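Local coordinates for uncharacterized protein (Bacteroides caccae, PDB 4L7A) that is of unknown function but, as a putative zinc-binding member of a metallopeptidase clan, probably hydrolyses peptide bonds, at residues W73-D78 and A256-E261; G123-L128 and N135-K140; D78-L83 and L248-K253. One frame throughout, in Å; residues are numbered along the deposited sequence.

Overall arrangement
From the N terminus, the chain first reaches helix 59-81, whose second half supplies one side of two contacts. Interaction 2 closes the shortest loop: after strand 115-122, residues 123-128 turn back onto the start of helix 131-153 at residues 135-140. The other two contacts wait for helix 248-260, near the C terminus. Interaction 3 joins 78-83 to 248-253, and interaction 1, the outermost closure, joins 73-78 to 256-261, so interaction 2 nests within interaction 3 and that within interaction 1. Interactions 1 and 3 touch and share Asp78, with centres about 9 Å apart; the centre of interaction 2 lies about 15 Å from that of interaction 1.

Interaction 1: residues W73-D78 and A256-E261; sequences WLEAYD and ARRTNE
Arg258 reaches from helix 248-260 onto helix 59-81 and has the largest buried surface of the contact, about twice that of Glu75. With CG anti to its carbonyl carbon (chi1 -77°) and the chain extended from CG to NE, the residue lays its guanidinium beside the backbone of Glu75 and Ala76. Glu75 CB and Ala76 N lie over one face of the group, and Glu75 CB approaches Arg258 NH1 to 3.2 Å. Ala76 packs lower down, its CB 3.8 Å from Arg258 CD. The charged ends form a salt bridge in which Arg258 NH1 donates to Glu75 OE1 at 3.3 Å, meeting the oxygen from above the carboxylate plane; the two flat groups stand 78° apart. NH1 is also hydrogen-bonded to His71 O, while NH2 forms a salt bridge with Glu79; these bonds at NH1 and NH2 would restrict rotation of the guanidinium. A leucine in place of Arg258 would probably leave Glu75 without its positive partner across the contact, Glu79 with Arg257 but not this second arginine, and His71 O without this side-chain donor. The contact is buried between the two helices: Ala76 also meets Val254 and Ile255, while Trp73 and Tyr77 face helix 131-153.

Interaction 2: residues G123-L128 and N135-K140; sequences GNWLDL and NEYYFK
Trp125 and Leu126, the last two residues of the type I beta turn Gly123 to Leu126, pack on Tyr137 and Tyr138 of helix 131-153. Farther along, this helix carries an HEFAH sequence matching the HExxH motif of zinc peptidases. The aromatic part is a T-shaped stack: the edge of the Trp125 six-membered ring points at the face of Tyr137, with centroids 5.5 Å apart and planes at 85°. Trp125 CZ3 makes the closest touch, 3.8 Å from Tyr137 CE2. The indole is placed by a chi1 of 45°, which sets CG between the backbone N and the carbonyl carbon and folds the ring back over its own turn, with Gly123 N above one face. The aliphatic part falls to Leu126, whose CD2 touches both tyrosines, 3.7 Å from Tyr137 CD2 and 3.8 Å from Tyr138 CE2. Tyr137 in turn places its CB over the centre of the Tyr138 ring. No hydrogen bond crosses between 123-128 and 135-140; Trp125 NE1 finds its partner outside them, at Ser99 O. Within the helix, Lys140 N bonds to Asn135 O, the i+5 bond of a pi-type turn. At the far end of its ring, Tyr138 OH lies 3.5 Å from Leu126 CD1 and is hydrogen-bonded to Tyr121 O.

Interaction 3: residues D78-L83 and L248-K253; sequences DEVGGL and LDLLRK
Val80, near the end of helix 59-81, points its side chain at Leu250 and Leu251 on the first turn of helix 248-260, and the contact consists of these three apolar residues. The side chain of Val80 crosses those of both leucines obliquely. Its two methyls share the work. CG2 sits 3.9 Å from Leu251 CA, close against the helix backbone, and 4.1 Å from Leu250 CG. CG1, anti to the backbone N (chi1 -180°), faces Leu251 CB at 4.1 Å and also approaches Leu250 CD2. Both leucines likewise carry CG anti to the backbone N. With chi2 at 59°, Leu251 CD1 comes alongside the valine, 4.1 Å from Val80 CG2, whereas Leu250 borders the contact from a more exposed position. The backbones come close, with Val80 CA 5.9 Å from Leu251 CA.

Gly82 N bonds to Asp78 O, but Gly82 itself has positive phi, where a side chain would collide with the Gly81 carbonyl oxygen; this residue then stands at the N-cap of helix 83-88. On another side of helix 248-260, NE and NH2 of Arg252 both donate to Asp249 OD1, which lies in the plane of the guanidinium, the NH2 bond measuring 2.8 Å. Helix 248-260 is thus held between helix 59-81, which it meets through Val80, and helices 195-208 and 211-244, where Leu248 packs on Phe206 and Leu207 of the former and Val236 and Met240 of the latter.

Interaction 1: residues W73-D78 and A256-E261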
loop_
_atom_site.group_PDB
_atom_site.type_symbol
_atom_site.label_atom_id
_atom_site.label_comp_id
_atom_site.label_asym_id
_atom_site.label_seq_id
_atom_site.Cartn_x
_atom_site.Cartn_y
_atom_site.Cartn_z
ATOM N N TRP A 73 6.543 -4.524 -2.796
ATOM C CA TRP A 73 6.510 -3.932 -1.453
ATOM C C TRP A 73 7.548 -4.615 -0.553
ATOM O O TRP A 73 8.567 -3.990 -0.197
ATOM C CB TRP A 73 5.090 -3.863 -0.870
ATOM C CG TRP A 73 5.062 -3.978 0.601
ATOM C CD1 TRP A 73 5.766 -3.245 1.512
ATOM C CD2 TRP A 73 4.343 -4.942 1.327
ATOM N NE1 TRP A 73 5.550 -3.749 2.782
ATOM C CE2 TRP A 73 4.643 -4.776 2.675
ATOM C CE3 TRP A 73 3.414 -5.917 0.966
ATOM C CZ2 TRP A 73 4.032 -5.553 3.677
ATOM C CZ3 TRP A 73 2.861 -6.737 1.979
ATOM C CH2 TRP A 73 3.191 -6.535 3.296
ATOM N N LEU A 74 7.359 -5.905 -0.254
ATOM C CA LEU A 74 8.168 -6.553 0.769
ATOM C C LEU A 74 9.648 -6.551 0.410
ATOM O O LEU A 74 10.445 -6.118 1.196
ATOM C CB LEU A 74 7.711 -7.968 1.015
ATOM C CG LEU A 74 6.416 -8.143 1.786
ATOM C CD1 LEU A 74 5.923 -9.566 1.638
ATOM C CD2 LEU A 74 6.596 -7.840 3.242
ATOM N N GLU A 75 9.980 -6.905 -0.824
ATOM C CA GLU A 75 11.349 -6.857 -1.281
ATOM C C GLU A 75 11.914 -5.459 -1.474
ATOM O O GLU A 75 13.139 -5.290 -1.411
ATOM C CB GLU A 75 11.561 -7.690 -2.541
ATOM C CG GLU A 75 11.589 -9.195 -2.254
ATOM C CD GLU A 75 11.828 -9.992 -3.538
ATOM O OE1 GLU A 75 12.633 -9.584 -4.399
ATOM O OE2 GLU A 75 11.172 -10.994 -3.722
ATOM N N ALA A 76 11.045 -4.467 -1.671
ATOM C CA ALA A 76 11.507 -3.099 -1.846
ATOM C C ALA A 76 11.959 -2.515 -0.523
ATOM O O ALA A 76 13.013 -1.881 -0.375
ATOM C CB ALA A 76 10.392 -2.242 -2.484
ATOM N N TYR A 77 11.117 -2.715 0.449
ATOM C CA TYR A 77 11.413 -2.352 1.813
ATOM C C TYR A 77 12.673 -3.084 2.290
ATOM O O TYR A 77 13.527 -2.452 2.910
ATOM C CB TYR A 77 10.224 -2.657 2.713
ATOM C CG TYR A 77 9.071 -1.647 2.689
ATOM C CD1 TYR A 77 8.803 -0.846 1.583
ATOM C CD2 TYR A 77 8.212 -1.525 3.808
ATOM C CE1 TYR A 77 7.714 0.093 1.590
ATOM C CE2 TYR A 77 7.147 -0.661 3.818
ATOM C CZ TYR A 77 6.901 0.162 2.713
ATOM O OH TYR A 77 5.871 1.024 2.788
ATOM N N ASP A 78 12.810 -4.372 1.963
ATOM C CA ASP A 78 14.001 -5.107 2.355
ATOM C C ASP A 78 15.223 -4.486 1.708
ATOM O O ASP A 78 16.195 -4.241 2.381
ATOM C CB ASP A 78 13.984 -6.578 1.910
ATOM C CG ASP A 78 13.043 -7.446 2.711
ATOM O OD1 ASP A 78 12.621 -7.055 3.821
ATOM O OD2 ASP A 78 12.755 -8.569 2.215
ATOM N N ALA A 256 9.429 2.054 -7.920
ATOM C CA ALA A 256 9.166 2.260 -9.328
ATOM C C ALA A 256 9.887 1.246 -10.240
ATOM O O ALA A 256 9.301 0.759 -11.218
ATOM C CB ALA A 256 9.533 3.698 -9.762
ATOM N N ARG A 257 11.135 0.923 -9.933
ATOM C CA ARG A 257 11.866 -0.034 -10.726
ATOM C C ARG A 257 11.178 -1.381 -10.621
ATOM O O ARG A 257 11.006 -2.101 -11.615
ATOM C CB ARG A 257 13.303 -0.154 -10.217
ATOM C CG ARG A 257 14.224 -0.879 -11.130
ATOM C CD ARG A 257 15.523 -1.341 -10.438
ATOM N NE ARG A 257 15.296 -2.503 -9.579
ATOM C CZ ARG A 257 15.564 -2.602 -8.275
ATOM N NH1 ARG A 257 16.083 -1.620 -7.571
ATOM N NH2 ARG A 257 15.326 -3.739 -7.656
ATOM N N ARG A 258 10.789 -1.733 -9.406
ATOM C CA ARG A 258 10.163 -3.037 -9.188
ATOM C C ARG A 258 8.777 -3.203 -9.827
ATOM O O ARG A 258 8.497 -4.239 -10.435
ATOM C CB ARG A 258 10.164 -3.373 -7.700
ATOM C CG ARG A 258 11.537 -3.833 -7.207
ATOM C CD ARG A 258 11.583 -3.784 -5.708
ATOM N NE ARG A 258 12.833 -4.375 -5.259
ATOM C CZ ARG A 258 13.064 -5.674 -5.198
ATOM N NH1 ARG A 258 12.117 -6.560 -5.493
ATOM N NH2 ARG A 258 14.257 -6.085 -4.819
ATOM N N THR A 259 7.938 -2.194 -9.750
ATOM C CA THR A 259 6.599 -2.289 -10.375
ATOM C C THR A 259 6.705 -2.282 -11.914
ATOM O O THR A 259 5.849 -2.842 -12.583
ATOM C CB THR A 259 5.636 -1.177 -9.932
ATOM O OG1 THR A 259 6.253 0.089 -10.066
ATOM C CG2 THR A 259 5.258 -1.329 -8.509
ATOM N N ASN A 260 7.771 -1.725 -12.469
ATOM C CA ASN A 260 7.997 -1.875 -13.922
ATOM C C ASN A 260 8.533 -3.222 -14.351
ATOM O O ASN A 260 8.542 -3.508 -15.521
ATOM C CB ASN A 260 8.962 -0.829 -14.463
ATOM C CG ASN A 260 8.283 0.492 -14.750
ATOM O OD1 ASN A 260 7.043 0.581 -14.945
ATOM N ND2 ASN A 260 9.088 1.552 -14.756
ATOM N N GLU A 261 8.992 -4.019 -13.394
ATOM C CA GLU A 261 9.534 -5.357 -13.613
ATOM C C GLU A 261 8.476 -6.452 -13.491
ATOM O O GLU A 261 8.802 -7.627 -13.637
ATOM C CB GLU A 261 10.594 -5.662 -12.545
ATOM C CG GLU A 261 11.895 -5.023 -12.820
ATOM C CD GLU A 261 12.841 -5.058 -11.637
ATOM O OE1 GLU A 261 12.558 -5.727 -10.600
ATOM O OE2 GLU A 261 13.854 -4.369 -11.741
#

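Interaction 2: residues G123-L128 and N135-K140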
loop_
_atom_site.group_PDB
_atom_site.type_symbol
_atom_site.label_atom_id
_atom_site.label_comp_id
_atom_site.label_asym_id
_atom_site.label_seq_id
_atom_site.Cartn_x
_atom_site.Cartn_y
_atom_site.Cartn_z
ATOM N N GLY A 123 -9.826 -10.163 -9.041
ATOM C CA GLY A 123 -10.467 -10.973 -10.077
ATOM C C GLY A 123 -9.793 -10.653 -11.395
ATOM O O GLY A 123 -8.930 -9.781 -11.458
ATOM N N ASN A 124 -10.111 -11.366 -12.436
ATOM C CA ASN A 124 -9.289 -11.192 -13.636
ATOM C C ASN A 124 -9.713 -9.938 -14.445
ATOM O O ASN A 124 -9.218 -9.747 -15.537
ATOM C CB ASN A 124 -9.195 -12.484 -14.472
ATOM C CG ASN A 124 -10.517 -12.902 -15.005
ATOM O OD1 ASN A 124 -11.523 -12.198 -14.839
ATOM N ND2 ASN A 124 -10.542 -14.040 -15.693
ATOM N N TRP A 125 -10.596 -9.090 -13.878
ATOM C CA TRP A 125 -10.721 -7.697 -14.326
ATOM C C TRP A 125 -9.406 -6.902 -14.098
ATOM O O TRP A 125 -9.270 -5.785 -14.580
ATOM C CB TRP A 125 -11.861 -6.951 -13.625
ATOM C CG TRP A 125 -11.912 -7.175 -12.141
ATOM C CD1 TRP A 125 -12.658 -8.148 -11.481
ATOM C CD2 TRP A 125 -11.192 -6.472 -11.108
ATOM N NE1 TRP A 125 -12.436 -8.063 -10.133
ATOM C CE2 TRP A 125 -11.571 -7.040 -9.870
ATOM C CE3 TRP A 125 -10.261 -5.434 -11.107
ATOM C CZ2 TRP A 125 -11.037 -6.624 -8.664
ATOM C CZ3 TRP A 125 -9.753 -5.002 -9.892
ATOM C CH2 TRP A 125 -10.141 -5.600 -8.688
ATOM N N LEU A 126 -8.488 -7.440 -13.295
ATOM C CA LEU A 126 -7.216 -6.795 -13.002
ATOM C C LEU A 126 -6.257 -6.812 -14.207
ATOM O O LEU A 126 -6.094 -7.832 -14.811
ATOM C CB LEU A 126 -6.487 -7.545 -11.880
ATOM C CG LEU A 126 -6.676 -7.175 -10.424
ATOM C CD1 LEU A 126 -6.009 -8.262 -9.523
ATOM C CD2 LEU A 126 -6.057 -5.794 -10.200
ATOM N N ASP A 127 -5.601 -5.692 -14.504
ATOM C CA ASP A 127 -4.482 -5.695 -15.410
ATOM C C ASP A 127 -3.191 -5.575 -14.562
ATOM O O ASP A 127 -2.800 -4.484 -14.148
ATOM C CB ASP A 127 -4.593 -4.533 -16.393
ATOM C CG ASP A 127 -3.413 -4.466 -17.361
ATOM O OD1 ASP A 127 -2.486 -5.306 -17.282
ATOM O OD2 ASP A 127 -3.407 -3.545 -18.196
ATOM N N LEU A 128 -2.512 -6.697 -14.360
ATOM C CA LEU A 128 -1.476 -6.780 -13.322
ATOM C C LEU A 128 -0.212 -5.985 -13.605
ATOM O O LEU A 128 0.508 -5.601 -12.673
ATOM C CB LEU A 128 -1.096 -8.233 -13.064
ATOM C CG LEU A 128 -2.203 -9.125 -12.520
ATOM C CD1 LEU A 128 -1.837 -10.578 -12.727
ATOM C CD2 LEU A 128 -2.428 -8.853 -11.049
ATOM N N ASN A 135 -1.432 0.495 -8.122
ATOM C CA ASN A 135 -1.270 1.518 -7.060
ATOM C C ASN A 135 -2.639 2.045 -6.621
ATOM O O ASN A 135 -2.925 2.167 -5.422
ATOM C CB ASN A 135 -0.357 2.627 -7.548
ATOM C CG ASN A 135 1.081 2.209 -7.548
ATOM O OD1 ASN A 135 1.462 1.311 -6.786
ATOM N ND2 ASN A 135 1.926 2.896 -8.343
ATOM N N GLU A 136 -3.495 2.311 -7.578
ATOM C CA GLU A 136 -4.803 2.843 -7.197
ATOM C C GLU A 136 -5.580 1.803 -6.333
ATOM O O GLU A 136 -6.119 2.160 -5.336
ATOM C CB GLU A 136 -5.594 3.251 -8.423
ATOM C CG GLU A 136 -6.952 3.817 -8.138
ATOM C CD GLU A 136 -7.874 3.856 -9.405
ATOM O OE1 GLU A 136 -7.415 3.681 -10.562
ATOM O OE2 GLU A 136 -9.077 4.069 -9.229
ATOM N N TYR A 137 -5.596 0.535 -6.717
ATOM C CA TYR A 137 -6.418 -0.424 -6.064
ATOM C C TYR A 137 -5.848 -0.904 -4.732
ATOM O O TYR A 137 -6.604 -1.252 -3.847
ATOM C CB TYR A 137 -6.565 -1.678 -6.963
ATOM C CG TYR A 137 -7.248 -1.480 -8.288
ATOM C CD1 TYR A 137 -8.247 -0.526 -8.452
ATOM C CD2 TYR A 137 -6.896 -2.257 -9.403
ATOM C CE1 TYR A 137 -8.879 -0.338 -9.698
ATOM C CE2 TYR A 137 -7.527 -2.070 -10.656
ATOM C CZ TYR A 137 -8.524 -1.125 -10.779
ATOM O OH TYR A 137 -9.139 -0.916 -11.998
ATOM N N TYR A 138 -4.519 -0.984 -4.641
ATOM C CA TYR A 138 -3.852 -1.725 -3.611
ATOM C C TYR A 138 -2.664 -1.055 -2.977
ATOM O O TYR A 138 -2.675 -0.935 -1.769
ATOM C CB TYR A 138 -3.356 -3.075 -4.104
ATOM C CG TYR A 138 -4.366 -3.966 -4.773
ATOM C CD1 TYR A 138 -5.601 -4.249 -4.177
ATOM C CD2 TYR A 138 -4.074 -4.552 -5.971
ATOM C CE1 TYR A 138 -6.536 -5.095 -4.789
ATOM C CE2 TYR A 138 -4.963 -5.431 -6.595
ATOM C CZ TYR A 138 -6.214 -5.695 -6.005
ATOM O OH TYR A 138 -7.079 -6.571 -6.644
ATOM N N PHE A 139 -1.636 -0.646 -3.743
ATOM C CA PHE A 139 -0.380 -0.338 -3.076
ATOM C C PHE A 139 -0.396 1.002 -2.362
ATOM O O PHE A 139 0.212 1.137 -1.318
ATOM C CB PHE A 139 0.823 -0.369 -4.024
ATOM C CG PHE A 139 1.183 -1.729 -4.478
ATOM C CD1 PHE A 139 1.527 -2.700 -3.565
ATOM C CD2 PHE A 139 1.225 -2.027 -5.806
ATOM C CE1 PHE A 139 1.812 -3.996 -3.994
ATOM C CE2 PHE A 139 1.549 -3.280 -6.237
ATOM C CZ PHE A 139 1.814 -4.270 -5.340
ATOM N N LYS A 140 -1.084 1.995 -2.924
ATOM C CA LYS A 140 -1.177 3.306 -2.249
ATOM C C LYS A 140 -1.693 3.154 -0.803
ATOM O O LYS A 140 -1.083 3.635 0.171
ATOM C CB LYS A 140 -2.022 4.287 -3.068
ATOM C CG LYS A 140 -2.670 5.431 -2.299
ATOM C CD LYS A 140 -1.620 6.446 -2.000
ATOM C CE LYS A 140 -2.114 7.516 -0.994
ATOM N NZ LYS A 140 -3.501 7.979 -1.225
#

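Interaction 3: residues D78-L83 and L248-K253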
loop_
_atom_site.group_PDB
_atom_site.type_symbol
_atom_site.label_atom_id
_atom_site.label_comp_id
_atom_site.label_asym_id
_atom_site.label_seq_id
_atom_site.Cartn_x
_atom_site.Cartn_y
_atom_site.Cartn_z
ATOM N N ASP A 78 12.810 -4.372 1.963
ATOM C CA ASP A 78 14.001 -5.107 2.355
ATOM C C ASP A 78 15.223 -4.486 1.708
ATOM O O ASP A 78 16.195 -4.241 2.381
ATOM C CB ASP A 78 13.984 -6.578 1.910
ATOM C CG ASP A 78 13.043 -7.446 2.711
ATOM O OD1 ASP A 78 12.621 -7.055 3.821
ATOM O OD2 ASP A 78 12.755 -8.569 2.215
ATOM N N GLU A 79 15.160 -4.222 0.403
ATOM C CA GLU A 79 16.301 -3.663 -0.319
ATOM C C GLU A 79 16.803 -2.341 0.278
ATOM O O GLU A 79 17.991 -2.100 0.369
ATOM C CB GLU A 79 15.923 -3.429 -1.785
ATOM C CG GLU A 79 17.091 -3.148 -2.701
ATOM C CD GLU A 79 16.643 -2.932 -4.156
ATOM O OE1 GLU A 79 15.813 -3.687 -4.711
ATOM O OE2 GLU A 79 17.109 -1.966 -4.740
ATOM N N VAL A 80 15.891 -1.463 0.660
ATOM C CA VAL A 80 16.312 -0.163 1.149
ATOM C C VAL A 80 16.465 -0.075 2.658
ATOM O O VAL A 80 17.363 0.601 3.120
ATOM C CB VAL A 80 15.361 0.899 0.650
ATOM C CG1 VAL A 80 15.786 2.292 1.149
ATOM C CG2 VAL A 80 15.377 0.861 -0.890
ATOM N N GLY A 81 15.587 -0.710 3.434
ATOM C CA GLY A 81 15.628 -0.565 4.910
ATOM C C GLY A 81 16.109 -1.788 5.677
ATOM O O GLY A 81 16.378 -1.704 6.846
ATOM N N GLY A 82 16.198 -2.941 5.024
ATOM C CA GLY A 82 16.573 -4.161 5.721
ATOM C C GLY A 82 15.332 -4.869 6.247
ATOM O O GLY A 82 14.256 -4.284 6.364
ATOM N N LEU A 83 15.527 -6.131 6.606
ATOM C CA LEU A 83 14.482 -7.043 6.977
ATOM C C LEU A 83 13.786 -6.544 8.233
ATOM O O LEU A 83 12.548 -6.612 8.329
ATOM C CB LEU A 83 15.029 -8.440 7.174
ATOM C CG LEU A 83 13.946 -9.474 7.446
ATOM C CD1 LEU A 83 13.194 -9.790 6.153
ATOM C CD2 LEU A 83 14.533 -10.780 8.095
ATOM N N LEU A 248 14.206 7.686 1.789
ATOM C CA LEU A 248 12.916 7.615 1.197
ATOM C C LEU A 248 12.922 7.833 -0.356
ATOM O O LEU A 248 12.181 7.153 -1.084
ATOM C CB LEU A 248 11.984 8.640 1.839
ATOM C CG LEU A 248 10.485 8.449 1.536
ATOM C CD1 LEU A 248 9.970 7.226 2.253
ATOM C CD2 LEU A 248 9.682 9.661 1.987
ATOM N N ASP A 249 13.752 8.749 -0.851
ATOM C CA ASP A 249 13.872 8.957 -2.314
ATOM C C ASP A 249 14.355 7.684 -2.992
ATOM O O ASP A 249 13.803 7.268 -4.021
ATOM C CB ASP A 249 14.768 10.172 -2.689
ATOM C CG ASP A 249 14.625 10.575 -4.169
ATOM O OD1 ASP A 249 13.476 10.680 -4.736
ATOM O OD2 ASP A 249 15.667 10.777 -4.819
ATOM N N LEU A 250 15.346 7.038 -2.395
ATOM C CA LEU A 250 15.816 5.773 -2.912
ATOM C C LEU A 250 14.694 4.727 -2.916
ATOM O O LEU A 250 14.558 3.976 -3.874
ATOM C CB LEU A 250 16.992 5.291 -2.073
ATOM C CG LEU A 250 17.577 3.962 -2.514
ATOM C CD1 LEU A 250 18.019 4.050 -3.975
ATOM C CD2 LEU A 250 18.760 3.526 -1.541
ATOM N N LEU A 251 13.939 4.659 -1.818
ATOM C CA LEU A 251 12.835 3.710 -1.701
ATOM C C LEU A 251 11.784 3.985 -2.777
ATOM O O LEU A 251 11.296 3.056 -3.415
ATOM C CB LEU A 251 12.203 3.697 -0.296
ATOM C CG LEU A 251 11.020 2.735 -0.041
ATOM C CD1 LEU A 251 11.376 1.310 -0.290
ATOM C CD2 LEU A 251 10.577 2.835 1.378
ATOM N N ARG A 252 11.461 5.246 -3.000
ATOM C CA ARG A 252 10.555 5.599 -4.122
ATOM C C ARG A 252 11.036 5.037 -5.479
ATOM O O ARG A 252 10.242 4.481 -6.243
ATOM C CB ARG A 252 10.361 7.124 -4.215
ATOM C CG ARG A 252 9.502 7.567 -5.421
ATOM C CD ARG A 252 9.514 9.105 -5.567
ATOM N NE ARG A 252 10.858 9.561 -5.866
ATOM C CZ ARG A 252 11.374 9.609 -7.107
ATOM N NH1 ARG A 252 10.654 9.260 -8.152
ATOM N NH2 ARG A 252 12.631 10.002 -7.313
ATOM N N LYS A 253 12.336 5.171 -5.749
ATOM C CA LYS A 253 12.910 4.735 -7.011
ATOM C C LYS A 253 12.943 3.242 -7.115
ATOM O O LYS A 253 12.672 2.701 -8.176
ATOM C CB LYS A 253 14.312 5.295 -7.198
ATOM C CG LYS A 253 14.303 6.757 -7.622
ATOM C CD LYS A 253 15.435 7.579 -6.971
ATOM C CE LYS A 253 16.800 7.222 -7.503
ATOM N NZ LYS A 253 17.112 8.050 -8.668
#